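Side-chain contacts in intracellular growth locus, subunit C (Francisella tularensis subsp. tularensis, PDB 2QWU), which is a product of the Francisella pathogenicity island, probably needed for growth inside host cells as a component of a type VI-like secretion system: residues T25-S30 with M173-I178; R21-A26 with H31-M36. The protein carries 2 engineered substitutions. All coordinates share one frame; numbering follows the deposited sequence.

Contact 1: residues T25-S30 with M173-I178; sequences TACIGS and MRYHII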
loop_
_atom_site.group_PDB
_atom_site.type_symbol
_atom_site.label_atom_id
_atom_site.label_comp_id
_atom_site.label_asym_id
_atom_site.label_seq_id
_atom_site.Cartn_x
_atom_site.Cartn_y
_atom_site.Cartn_z
ATOM N N THR A 25 4.235 9.905 -6.656
ATOM C CA THR A 25 4.914 10.587 -5.553
ATOM C C THR A 25 3.904 11.386 -4.730
ATOM O O THR A 25 4.252 12.387 -4.110
ATOM C CB THR A 25 6.025 11.522 -6.053
ATOM O OG1 THR A 25 5.454 12.483 -6.941
ATOM C CG2 THR A 25 7.131 10.720 -6.745
ATOM N N ALA A 26 2.655 10.929 -4.681
ATOM C CA ALA A 26 1.644 11.641 -3.908
ATOM C C ALA A 26 2.017 11.766 -2.419
ATOM O O ALA A 26 1.571 12.716 -1.757
ATOM C CB ALA A 26 0.290 10.945 -4.026
ATOM N N CYS A 27 2.821 10.812 -1.918
ATOM C CA CYS A 27 3.227 10.790 -0.497
ATOM C C CYS A 27 4.131 11.972 -0.096
ATOM O O CYS A 27 4.357 12.196 1.098
ATOM C CB CYS A 27 3.925 9.434 -0.165
ATOM S SG CYS A 27 5.463 9.097 -1.053
ATOM N N ILE A 28 4.687 12.698 -1.073
ATOM C CA ILE A 28 5.498 13.836 -0.741
ATOM C C ILE A 28 4.977 15.096 -1.400
ATOM O O ILE A 28 4.088 15.073 -2.260
ATOM C CB ILE A 28 7.002 13.624 -1.125
ATOM C CG1 ILE A 28 7.154 13.501 -2.657
ATOM C CG2 ILE A 28 7.545 12.438 -0.335
ATOM C CD1 ILE A 28 8.638 13.464 -3.191
ATOM N N GLY A 29 5.488 16.230 -0.968
ATOM C CA GLY A 29 5.025 17.469 -1.584
ATOM C C GLY A 29 3.801 18.098 -0.924
ATOM O O GLY A 29 3.211 17.531 0.013
ATOM N N SER A 30 3.418 19.259 -1.448
ATOM C CA SER A 30 2.296 20.095 -0.962
ATOM C C SER A 30 1.191 20.077 -2.008
ATOM O O SER A 30 1.323 20.762 -3.014
ATOM C CB SER A 30 2.722 21.576 -0.820
ATOM O OG SER A 30 3.604 21.718 0.272
HETATM N N MSE A 173 20.249 6.285 -2.994
HETATM C CA MSE A 173 18.964 5.572 -3.070
HETATM C C MSE A 173 18.042 6.190 -4.105
HETATM O O MSE A 173 18.042 7.408 -4.292
HETATM C CB MSE A 173 18.262 5.581 -1.696
HETATM C CG MSE A 173 19.077 4.870 -0.616
HETATM SE SE MSE A 173 18.228 4.767 0.986
HETATM C CE MSE A 173 17.933 6.445 1.321
ATOM N N ARG A 174 17.241 5.350 -4.759
ATOM C CA ARG A 174 16.276 5.840 -5.724
ATOM C C ARG A 174 14.873 5.378 -5.330
ATOM O O ARG A 174 14.718 4.387 -4.619
ATOM C CB ARG A 174 16.574 5.299 -7.109
ATOM C CG ARG A 174 17.731 6.057 -7.821
ATOM C CD ARG A 174 18.110 5.306 -9.102
ATOM N NE ARG A 174 19.161 6.020 -9.810
ATOM C CZ ARG A 174 20.451 5.999 -9.475
ATOM N NH1 ARG A 174 20.881 5.276 -8.438
ATOM N NH2 ARG A 174 21.323 6.737 -10.173
ATOM N N TYR A 175 13.883 6.102 -5.815
ATOM C CA TYR A 175 12.509 5.712 -5.505
ATOM C C TYR A 175 12.260 4.544 -6.450
ATOM O O TYR A 175 12.374 4.711 -7.691
ATOM C CB TYR A 175 11.594 6.881 -5.786
ATOM C CG TYR A 175 10.147 6.643 -5.380
ATOM C CD1 TYR A 175 9.812 6.402 -4.053
ATOM C CD2 TYR A 175 9.122 6.781 -6.317
ATOM C CE1 TYR A 175 8.443 6.311 -3.652
ATOM C CE2 TYR A 175 7.790 6.708 -5.947
ATOM C CZ TYR A 175 7.454 6.474 -4.615
ATOM O OH TYR A 175 6.125 6.430 -4.205
ATOM N N HIS A 176 11.918 3.374 -5.896
ATOM C CA HIS A 176 11.668 2.161 -6.705
ATOM C C HIS A 176 10.196 1.793 -6.594
ATOM O O HIS A 176 9.586 1.949 -5.541
ATOM C CB HIS A 176 12.469 0.935 -6.211
ATOM C CG HIS A 176 13.947 0.941 -6.575
ATOM N ND1 HIS A 176 14.850 1.864 -6.087
ATOM C CD2 HIS A 176 14.656 0.064 -7.328
ATOM C CE1 HIS A 176 16.073 1.555 -6.523
ATOM N NE2 HIS A 176 15.979 0.474 -7.275
ATOM N N ILE A 177 9.636 1.254 -7.668
ATOM C CA ILE A 177 8.246 0.872 -7.619
ATOM C C ILE A 177 8.156 -0.649 -7.575
ATOM O O ILE A 177 8.676 -1.325 -8.458
ATOM C CB ILE A 177 7.519 1.462 -8.839
ATOM C CG1 ILE A 177 7.631 2.990 -8.731
ATOM C CG2 ILE A 177 6.110 0.927 -8.906
ATOM C CD1 ILE A 177 6.690 3.816 -9.623
ATOM N N ILE A 178 7.516 -1.187 -6.535
ATOM C CA ILE A 178 7.381 -2.639 -6.350
ATOM C C ILE A 178 5.951 -2.997 -6.677
ATOM O O ILE A 178 5.008 -2.553 -6.002
ATOM C CB ILE A 178 7.687 -3.060 -4.857
ATOM C CG1 ILE A 178 9.089 -2.598 -4.481
ATOM C CG2 ILE A 178 7.454 -4.503 -4.653
ATOM C CD1 ILE A 178 9.365 -2.887 -2.953
#
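Van der Waals packing carries what direct contact there is between 25-30 and 173-178: the methyl of Thr25 meets the ring of Tyr175 beside the hydroxyl-bearing carbon, and the sulfur of Cys27 meets the hydroxyl oxygen itself. Thr25 CG2 lies 4.1 Å from Tyr175 CE2, coming at the ring obliquely. With chi1 at 58°, OG1 is turned away from the ring and the methyl is left as the nearer branch. Cys27 SG lies 4.2 Å from Tyr175 OH. The ring reaches across because CG is anti to the backbone N (chi1 -175°), which carries it well beyond its strand; the nearest CA atoms, of Thr25 and Tyr175, remain 9.0 Å apart.

In the fold this is a loop resting against the main antiparallel sheet. Residues 25-30 belong to the connection between strands 18-21 and 37-43, and 173-178 lie on the long strand 173-184.

Within the two segments the polar bonds stay on their own side. Thr25 to Ile28 form a type I turn, closed by Ile28 N to Thr25 O at 3.1 Å, from which both Thr25 and Cys27 reach Tyr175. On the strand, His176 ND1 donates to Arg174 O over 2.9 Å, in the plane of its own ring but well above the carbonyl plane. The polar link between loop and strand is made one residue earlier, where the buried Tyr175 hydroxyl is hydrogen-bonded to Pro24 O, and also to Ser72 OG of strand 71-79.

Contact 2: residues R21-A26 with H31-M36; sequences RTDPTA and HPNCRM. Engineered in segment 31-36: Met36 (natural residue Leu).
The imidazole of His31 meets Ala26 O at its edge, with the oxygen exactly in the ring plane, while Arg35 NH2 lies over one face, offset toward the rim, and water 3 over the opposite face. NE2 donates to Ala26 O over 2.7 Å at 155°, striking a lone pair in the carbonyl plane. At the other ring nitrogen, ND1 accepts from Asn33 N, somewhat tilted from the plane, so both ring nitrogens are engaged. The guanidinium of Arg35 has Ala26 O over the centre of one face, 4.2 Å above its plane. Bent at chi2 and chi3, its chain folds back so that NE and NH2 both grip Asn33 O side-on, and NH1 goes to Ile55 O.

Closer packing surrounds this: the Ala26 methyl presses on the carbonyl oxygen of Cys34 (CB to O 3.2 Å) and lies 3.7 Å from Arg35 CB. Further along, Thr22 CG2 touches Cys34 SG at 3.8 Å.

The type I turn Asp23-Ala26 is closed by Ala26 N on Asp23 O, and Thr22 OG1 donates to the same oxygen from the opposite face of its plane. Three waters span the segments: water 1 joins Thr22 OG1 to the backbone N of Met36, an engineered residue present as selenomethionine, water 2 joins Asp23 N to Cys34 O, and water 3 links Asp23 OD2 to Asn33 ND2.

The base of the loop between strands 18-21 and 37-43 is therefore closed largely by polar means. With NE2 donating and ND1 accepting, the bonding pattern is consistent with a neutral His31 protonated on NE2, a form that the neighbouring guanidinium would be expected to favour.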
loop_
_atom_site.group_PDB
_atom_site.type_symbol
_atom_site.label_atom_id
_atom_site.label_comp_id
_atom_site.label_asym_id
_atom_site.label_seq_id
_atom_site.Cartn_x
_atom_site.Cartn_y
_atom_site.Cartn_z
ATOM N N ARG A 21 -5.877 4.243 -6.296
ATOM C CA ARG A 21 -4.717 4.604 -7.051
ATOM C C ARG A 21 -4.411 6.061 -6.774
ATOM O O ARG A 21 -5.334 6.910 -6.757
ATOM C CB ARG A 21 -5.020 4.401 -8.514
ATOM C CG ARG A 21 -4.066 5.050 -9.482
ATOM C CD ARG A 21 -4.899 5.398 -10.675
ATOM N NE ARG A 21 -5.580 4.201 -11.136
ATOM C CZ ARG A 21 -5.144 3.472 -12.153
ATOM N NH1 ARG A 21 -4.041 3.852 -12.795
ATOM N NH2 ARG A 21 -5.781 2.360 -12.502
ATOM N N THR A 22 -3.140 6.351 -6.555
ATOM C CA THR A 22 -2.715 7.710 -6.299
ATOM C C THR A 22 -1.600 8.030 -7.286
ATOM O O THR A 22 -1.124 7.147 -8.014
ATOM C CB THR A 22 -2.108 7.867 -4.850
ATOM O OG1 THR A 22 -0.787 7.293 -4.809
ATOM C CG2 THR A 22 -2.994 7.144 -3.828
ATOM N N ASP A 23 -1.183 9.292 -7.326
ATOM C CA ASP A 23 -0.022 9.662 -8.148
ATOM C C ASP A 23 1.224 8.959 -7.512
ATOM O O ASP A 23 1.284 8.774 -6.298
ATOM C CB ASP A 23 0.141 11.174 -8.125
ATOM C CG ASP A 23 -0.858 11.869 -9.027
ATOM O OD1 ASP A 23 -1.467 11.169 -9.892
ATOM O OD2 ASP A 23 -1.037 13.109 -8.884
ATOM N N PRO A 24 2.224 8.541 -8.324
ATOM C CA PRO A 24 3.402 7.853 -7.749
ATOM C C PRO A 24 4.129 8.575 -6.611
ATOM O O PRO A 24 4.579 7.918 -5.688
ATOM C CB PRO A 24 4.326 7.640 -8.949
ATOM C CG PRO A 24 3.377 7.633 -10.096
ATOM C CD PRO A 24 2.378 8.729 -9.776
ATOM N N THR A 25 4.235 9.905 -6.656
ATOM C CA THR A 25 4.914 10.587 -5.553
ATOM C C THR A 25 3.904 11.386 -4.730
ATOM O O THR A 25 4.252 12.387 -4.110
ATOM C CB THR A 25 6.025 11.522 -6.053
ATOM O OG1 THR A 25 5.454 12.483 -6.941
ATOM C CG2 THR A 25 7.131 10.720 -6.745
ATOM N N ALA A 26 2.655 10.929 -4.681
ATOM C CA ALA A 26 1.644 11.641 -3.908
ATOM C C ALA A 26 2.017 11.766 -2.419
ATOM O O ALA A 26 1.571 12.716 -1.757
ATOM C CB ALA A 26 0.290 10.945 -4.026
ATOM N N HIS A 31 0.131 19.317 -1.778
ATOM C CA HIS A 31 -0.963 19.225 -2.753
ATOM C C HIS A 31 -2.211 18.729 -2.049
ATOM O O HIS A 31 -2.124 18.222 -0.955
ATOM C CB HIS A 31 -0.566 18.280 -3.893
ATOM C CG HIS A 31 -0.307 16.879 -3.456
ATOM N ND1 HIS A 31 -1.296 15.919 -3.407
ATOM C CD2 HIS A 31 0.818 16.279 -3.007
ATOM C CE1 HIS A 31 -0.792 14.795 -2.946
ATOM N NE2 HIS A 31 0.493 14.990 -2.691
ATOM N N PRO A 32 -3.395 18.867 -2.678
ATOM C CA PRO A 32 -4.647 18.434 -2.068
ATOM C C PRO A 32 -5.123 17.040 -2.450
ATOM O O PRO A 32 -6.242 16.681 -2.144
ATOM C CB PRO A 32 -5.619 19.485 -2.593
ATOM C CG PRO A 32 -5.158 19.634 -4.024
ATOM C CD PRO A 32 -3.656 19.680 -3.888
ATOM N N ASN A 33 -4.301 16.288 -3.157
ATOM C CA ASN A 33 -4.747 14.977 -3.683
ATOM C C ASN A 33 -4.513 13.845 -2.714
ATOM O O ASN A 33 -3.814 14.007 -1.691
ATOM C CB ASN A 33 -4.044 14.693 -5.036
ATOM C CG ASN A 33 -4.076 15.901 -5.962
ATOM O OD1 ASN A 33 -5.143 16.442 -6.226
ATOM N ND2 ASN A 33 -2.908 16.343 -6.427
ATOM N N CYS A 34 -5.126 12.709 -3.012
ATOM C CA CYS A 34 -5.014 11.566 -2.116
ATOM C C CYS A 34 -3.604 10.967 -2.068
ATOM O O CYS A 34 -2.791 11.067 -3.005
ATOM C CB CYS A 34 -6.033 10.507 -2.472
ATOM S SG CYS A 34 -5.699 9.761 -4.091
ATOM N N ARG A 35 -3.268 10.430 -0.897
ATOM C CA ARG A 35 -1.965 9.791 -0.748
ATOM C C ARG A 35 -2.075 8.748 0.385
ATOM O O ARG A 35 -2.813 8.924 1.366
ATOM C CB ARG A 35 -0.833 10.805 -0.468
ATOM C CG ARG A 35 -0.699 11.336 1.045
ATOM C CD ARG A 35 -1.873 12.126 1.483
ATOM N NE ARG A 35 -2.154 13.297 0.659
ATOM C CZ ARG A 35 -1.517 14.483 0.684
ATOM N NH1 ARG A 35 -0.483 14.743 1.502
ATOM N NH2 ARG A 35 -1.942 15.475 -0.115
HETATM N N MSE A 36 -1.340 7.653 0.216
HETATM C CA MSE A 36 -1.327 6.565 1.198
HETATM C C MSE A 36 0.093 6.143 1.445
HETATM O O MSE A 36 0.895 6.076 0.540
HETATM C CB MSE A 36 -2.132 5.356 0.672
HETATM C CG MSE A 36 -3.615 5.543 0.697
HETATM SE SE MSE A 36 -4.451 3.919 0.087
HETATM C CE MSE A 36 -3.913 2.954 1.362
HETATM O O HOH W 1 0.308 7.239 -2.314
HETATM O O HOH W 2 -2.689 11.349 -5.755
HETATM O O HOH W 3 -0.929 13.852 -6.433
#

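Overall arrangement
Both contacts use the same loop between strands 18-21 and 37-43, and they share Thr25 and Ala26. Contact 2 is local, drawing together two parts of the chain only a few residues apart, whereas contact 1 joins that loop to a strand 143 residues away. Their settings differ accordingly: contact 1 is buried and small, a loose meeting of side chains, while contact 2 is only partly buried, broader, and rich in hydrogen bonds and bridging waters. Their centres lie about 10 Å apart. The two meet at Pro24, which belongs to contact 2 but serves the tyrosine of contact 1, so the principle illustrated is of a loop braced internally and then set against the sheet.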